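PDB 4CHH: protein interacting with Hsp90 1 from Saccharomyces cerevisiae, which takes part in pre-rRNA processing and, as a component of the R2TP complex, interacts with Hsp90, the fragment here being its N-terminal domain. Local coordinates for residues Val69-Val74 and Ser122-Asp127; Asn88-Pro93 and Ile129-Ile134. All blocks are in the same frame, centred on the assembly; numbering follows the deposited sequence. Where two conformers were deposited one is given.

Contact 1. Residues Val69-Val74 and Ser122-Asp127; sequences VPKPEV and SRWICD
Trp-124 reaches out from its helix and brings the far rim of its indole up against Lys-71 and Pro-72. Its first torsion (chi1 -63°) turns CG opposite the carbonyl carbon, which carries the six-membered ring across to the loop. Pro-72 meets that ring at its edge, close to its plane: CD lies 3.9 Å from Trp-124 CZ3, and CG of the same proline stands 4.0 Å from CZ3. Lys-71 arrives differently, crossing the indole at roughly a right angle, with its CE 4.0 Å from Trp-124 CZ2. The lysine chain leaves CB with CG wedged between the backbone N and the carbonyl carbon (chi1 66°), and its bend at chi3 brings CE beside the benzo rim while NZ goes on to a salt bridge with Asp-120. With an alanine in place of the tryptophan, Pro-72 CD and CG and Lys-71 CE would probably lose the benzo rim they pack against, and a gap would open between loop and helix. Val-74 adds a looser approach from the loop, its O 4.4 Å from Trp-124 CH2, and Leu-131 of helix 129-147 touches the indole as well. The whole is a surface contact in the PIH1 N-terminal domain, where the loop between strand 58-66 and helix 78-86 rests on helix 119-127, with Trp-124 as the aromatic part of the seam.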
# COMPACT_ATOMS: atom_id res chain seq x y z
N VAL A 69 -5.63 1.50 11.36
CA VAL A 69 -6.01 0.65 10.23
C VAL A 69 -6.48 -0.68 10.83
O VAL A 69 -5.79 -1.23 11.70
CB VAL A 69 -4.85 0.45 9.19
CG1 VAL A 69 -5.27 -0.48 8.04
CG2 VAL A 69 -4.32 1.77 8.65
N PRO A 70 -7.62 -1.24 10.37
CA PRO A 70 -8.01 -2.57 10.85
C PRO A 70 -6.91 -3.61 10.63
O PRO A 70 -6.02 -3.46 9.78
CB PRO A 70 -9.23 -2.91 10.00
CG PRO A 70 -9.78 -1.59 9.57
CD PRO A 70 -8.56 -0.73 9.36
N LYS A 71 -6.96 -4.66 11.44
CA LYS A 71 -5.99 -5.73 11.33
C LYS A 71 -6.74 -7.09 11.30
O LYS A 71 -7.91 -7.14 11.71
CB LYS A 71 -4.94 -5.65 12.45
CG LYS A 71 -5.44 -5.89 13.86
CD LYS A 71 -4.31 -5.93 14.89
CE LYS A 71 -3.56 -7.25 14.93
NZ LYS A 71 -2.83 -7.44 16.22
N PRO A 72 -6.15 -8.17 10.72
CA PRO A 72 -6.86 -9.47 10.73
C PRO A 72 -7.23 -9.90 12.16
O PRO A 72 -6.49 -9.63 13.11
CB PRO A 72 -5.80 -10.44 10.15
CG PRO A 72 -4.92 -9.57 9.34
CD PRO A 72 -4.80 -8.33 10.16
N GLU A 73 -8.35 -10.61 12.29
CA GLU A 73 -8.81 -11.16 13.57
C GLU A 73 -7.92 -12.34 13.98
O GLU A 73 -7.65 -12.51 15.17
CB GLU A 73 -10.28 -11.57 13.48
CG GLU A 73 -11.22 -10.38 13.57
CD GLU A 73 -12.71 -10.71 13.54
OE1 GLU A 73 -13.15 -11.45 12.62
OE2 GLU A 73 -13.43 -10.23 14.44
N VAL A 74 -7.42 -13.10 12.99
CA VAL A 74 -6.51 -14.23 13.19
C VAL A 74 -5.07 -13.68 13.23
O VAL A 74 -4.60 -13.11 12.24
CB VAL A 74 -6.67 -15.35 12.12
CG1 VAL A 74 -5.62 -16.44 12.30
CG2 VAL A 74 -8.08 -15.95 12.14
N SER A 122 2.78 -4.39 10.05
CA SER A 122 4.07 -3.89 9.58
C SER A 122 5.22 -4.62 10.28
O SER A 122 6.30 -4.75 9.71
CB SER A 122 4.18 -2.38 9.77
OG SER A 122 4.61 -1.99 11.07
N ARG A 123 4.99 -5.09 11.53
CA ARG A 123 6.00 -5.83 12.30
C ARG A 123 6.05 -7.29 11.84
O ARG A 123 7.12 -7.87 11.79
CB ARG A 123 5.75 -5.72 13.82
CG ARG A 123 6.07 -4.32 14.42
CD ARG A 123 6.38 -3.27 13.37
NE ARG A 123 7.79 -3.03 13.22
CZ ARG A 123 8.35 -2.29 12.27
NH1 ARG A 123 7.60 -1.72 11.34
NH2 ARG A 123 9.66 -2.14 12.23
N TRP A 124 4.91 -7.88 11.49
CA TRP A 124 4.84 -9.27 11.00
C TRP A 124 5.67 -9.44 9.73
O TRP A 124 6.36 -10.44 9.58
CB TRP A 124 3.39 -9.68 10.68
CG TRP A 124 2.42 -9.71 11.83
CD1 TRP A 124 2.72 -9.83 13.15
CD2 TRP A 124 0.99 -9.71 11.74
NE1 TRP A 124 1.56 -9.82 13.90
CE2 TRP A 124 0.49 -9.77 13.05
CE3 TRP A 124 0.08 -9.67 10.66
CZ2 TRP A 124 -0.89 -9.81 13.33
CZ3 TRP A 124 -1.28 -9.72 10.94
CH2 TRP A 124 -1.76 -9.75 12.26
N ILE A 125 5.57 -8.46 8.79
CA ILE A 125 6.24 -8.54 7.49
C ILE A 125 7.78 -8.30 7.63
O ILE A 125 8.50 -8.59 6.68
CB ILE A 125 5.57 -7.66 6.40
CG1 ILE A 125 5.63 -6.14 6.77
CG2 ILE A 125 4.13 -8.15 6.17
CD1 ILE A 125 5.27 -5.17 5.67
N CYS A 126 8.25 -7.85 8.82
CA CYS A 126 9.69 -7.72 9.13
C CYS A 126 10.29 -9.09 9.37
O CYS A 126 11.44 -9.32 9.00
CB CYS A 126 9.91 -6.86 10.37
SG CYS A 126 9.67 -5.10 10.10
N ASP A 127 9.54 -9.96 10.08
CA ASP A 127 9.96 -11.28 10.55
C ASP A 127 9.64 -12.44 9.60
O ASP A 127 10.17 -13.54 9.81
CB ASP A 127 9.28 -11.56 11.91
CG ASP A 127 9.59 -10.56 13.00
OD1 ASP A 127 10.70 -9.96 12.98
OD2 ASP A 127 8.74 -10.38 13.90

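Contact 2. Residues Asn88-Pro93 and Ile129-Ile134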
# COMPACT_ATOMS: atom_id res chain seq x y z
N ASN A 88 -8.55 -17.35 0.46
CA ASN A 88 -9.11 -15.98 0.42
C ASN A 88 -9.89 -15.66 1.69
O ASN A 88 -10.88 -14.91 1.65
CB ASN A 88 -10.01 -15.77 -0.81
CG ASN A 88 -9.28 -15.81 -2.11
OD1 ASN A 88 -8.22 -15.20 -2.27
ND2 ASN A 88 -9.83 -16.51 -3.07
N GLU A 89 -9.42 -16.21 2.82
CA GLU A 89 -10.07 -16.02 4.12
C GLU A 89 -9.22 -15.15 5.05
O GLU A 89 -9.66 -14.84 6.16
CB GLU A 89 -10.36 -17.39 4.75
CG GLU A 89 -11.65 -17.99 4.21
CD GLU A 89 -11.96 -19.38 4.72
OE1 GLU A 89 -12.12 -19.55 5.95
OE2 GLU A 89 -12.08 -20.30 3.88
N TRP A 90 -8.04 -14.71 4.59
CA TRP A 90 -7.19 -13.86 5.41
C TRP A 90 -6.44 -12.87 4.53
O TRP A 90 -5.90 -13.25 3.49
CB TRP A 90 -6.20 -14.74 6.19
CG TRP A 90 -5.48 -14.09 7.34
CD1 TRP A 90 -5.75 -14.27 8.66
CD2 TRP A 90 -4.24 -13.34 7.28
NE1 TRP A 90 -4.83 -13.59 9.43
CE2 TRP A 90 -3.89 -13.02 8.60
CE3 TRP A 90 -3.42 -12.87 6.22
CZ2 TRP A 90 -2.71 -12.32 8.92
CZ3 TRP A 90 -2.28 -12.15 6.53
CH2 TRP A 90 -1.93 -11.88 7.86
N GLU A 91 -6.33 -11.63 5.00
CA GLU A 91 -5.60 -10.57 4.30
C GLU A 91 -5.18 -9.50 5.26
O GLU A 91 -5.87 -9.26 6.24
CB GLU A 91 -6.51 -9.96 3.21
CG GLU A 91 -5.74 -9.21 2.13
CD GLU A 91 -6.38 -9.14 0.76
OE1 GLU A 91 -6.87 -10.19 0.27
OE2 GLU A 91 -6.32 -8.06 0.14
N ILE A 92 -4.08 -8.83 4.97
CA ILE A 92 -3.69 -7.65 5.74
C ILE A 92 -4.54 -6.49 5.17
O ILE A 92 -4.36 -6.17 3.99
CB ILE A 92 -2.15 -7.37 5.67
CG1 ILE A 92 -1.34 -8.42 6.45
CG2 ILE A 92 -1.84 -5.93 6.14
CD1 ILE A 92 0.22 -8.25 6.39
N PRO A 93 -5.47 -5.86 5.92
CA PRO A 93 -6.22 -4.71 5.34
C PRO A 93 -5.28 -3.56 4.92
O PRO A 93 -4.29 -3.27 5.60
CB PRO A 93 -7.16 -4.29 6.49
CG PRO A 93 -7.29 -5.56 7.36
CD PRO A 93 -5.89 -6.12 7.32
N ILE A 129 9.50 -13.16 5.48
CA ILE A 129 9.77 -12.67 4.13
C ILE A 129 8.68 -13.16 3.15
O ILE A 129 8.39 -12.46 2.19
CB ILE A 129 11.22 -13.02 3.64
CG1 ILE A 129 11.54 -12.41 2.25
CG2 ILE A 129 11.48 -14.52 3.61
CD1 ILE A 129 12.08 -10.90 2.27
N GLN A 130 8.10 -14.35 3.38
CA GLN A 130 7.03 -14.84 2.51
C GLN A 130 5.80 -13.95 2.66
O GLN A 130 5.19 -13.61 1.65
CB GLN A 130 6.68 -16.32 2.82
CG GLN A 130 7.71 -17.32 2.25
CD GLN A 130 9.10 -17.23 2.87
OE1 GLN A 130 9.27 -17.12 4.10
NE2 GLN A 130 10.12 -17.27 2.03
N LEU A 131 5.45 -13.57 3.90
CA LEU A 131 4.33 -12.65 4.16
C LEU A 131 4.62 -11.26 3.54
O LEU A 131 3.76 -10.67 2.90
CB LEU A 131 4.04 -12.54 5.67
CG LEU A 131 2.78 -11.69 6.06
CD1 LEU A 131 1.49 -12.31 5.57
CD2 LEU A 131 2.69 -11.47 7.56
N ARG A 132 5.86 -10.77 3.68
CA ARG A 132 6.26 -9.48 3.09
C ARG A 132 6.02 -9.48 1.54
O ARG A 132 5.48 -8.52 0.99
CB ARG A 132 7.75 -9.21 3.40
CG ARG A 132 8.18 -7.77 3.09
CD ARG A 132 9.58 -7.53 3.64
NE ARG A 132 10.06 -6.16 3.42
CZ ARG A 132 10.05 -5.19 4.33
NH1 ARG A 132 9.50 -5.38 5.53
NH2 ARG A 132 10.56 -4.00 4.04
N GLU A 133 6.44 -10.56 0.84
CA GLU A 133 6.23 -10.67 -0.61
C GLU A 133 4.75 -10.60 -0.98
O GLU A 133 4.39 -9.95 -1.96
CB GLU A 133 6.78 -12.01 -1.14
CG GLU A 133 8.28 -12.01 -1.39
CD GLU A 133 8.92 -13.39 -1.26
OE1 GLU A 133 8.19 -14.41 -1.37
OE2 GLU A 133 10.15 -13.44 -1.04
N ILE A 134 3.90 -11.33 -0.24
CA ILE A 134 2.45 -11.33 -0.46
C ILE A 134 1.88 -9.91 -0.16
O ILE A 134 1.02 -9.42 -0.90
CB ILE A 134 1.82 -12.43 0.43
CG1 ILE A 134 2.16 -13.85 -0.12
CG2 ILE A 134 0.32 -12.25 0.60
CD1 ILE A 134 1.82 -15.02 0.87
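A small apolar cluster in the interior of the PIH1 N-terminal domain joins the loop that follows helix 78-86 to the first turns of helix 129-147. Leu-131 makes the contact from the helix side with both of its methyls, one for each loop partner. CD1 approaches the six-membered ring of Trp-90, 3.9 Å from CZ3 and 4.1 Å from CH2 of that indole, and the two side chains cross at about a right angle. CD2 of Leu-131 turns to the end of Ile-92, whose CD1 is 4.2 Å away. The leucine thus forks over two residues of the loop, Trp-90 and Ile-92, that lie two residues apart in an extended run. With CG opposite the backbone N (chi1 -165°), the Trp-90 side chain brings its benzo ring to the leucine although its CB sets off across the line to the helix. The pyrrole N-H of the same indole is engaged elsewhere: NE1 bonds to Val-74 O, which satisfies the one polar atom of this buried side chain and is likely to limit rotation of the ring. Just upstream, Asn-88 closes helix 78-86 with positive phi (61°) in a Schellman motif, and the chain then runs on into the loop. Val-81, Leu-84 and Ile-85 of helix 78-86 also touch Trp-90, Leu-135 and Trp-138 farther along helix 129-147 pack on Ile-92, and Ile-125 of helix 119-127 touches both Ile-92 and Leu-131, while beyond Pro-93 the chain enters strand 95-103.

Overall arrangement
From the N terminus, the chain leaves strand 58-66, supplies the 69-74 loop, forms helix 78-86 and then gives the 88-93 loop. It next runs through strands 95-103 and 109-118 into helix 119-127, where contact 1 closes its loop, and on into helix 129-147, where contact 2 closes the second. The segments alternate, so the two closures cross. Their centres are 9 Å apart, and they meet directly: Pro-72 CG lies 3.3 Å from Glu-91 O. Both loops flanking helix 78-86 are thereby fastened to the two consecutive helices that follow strand 109-118, contact 1 at the surface and contact 2 in the interior.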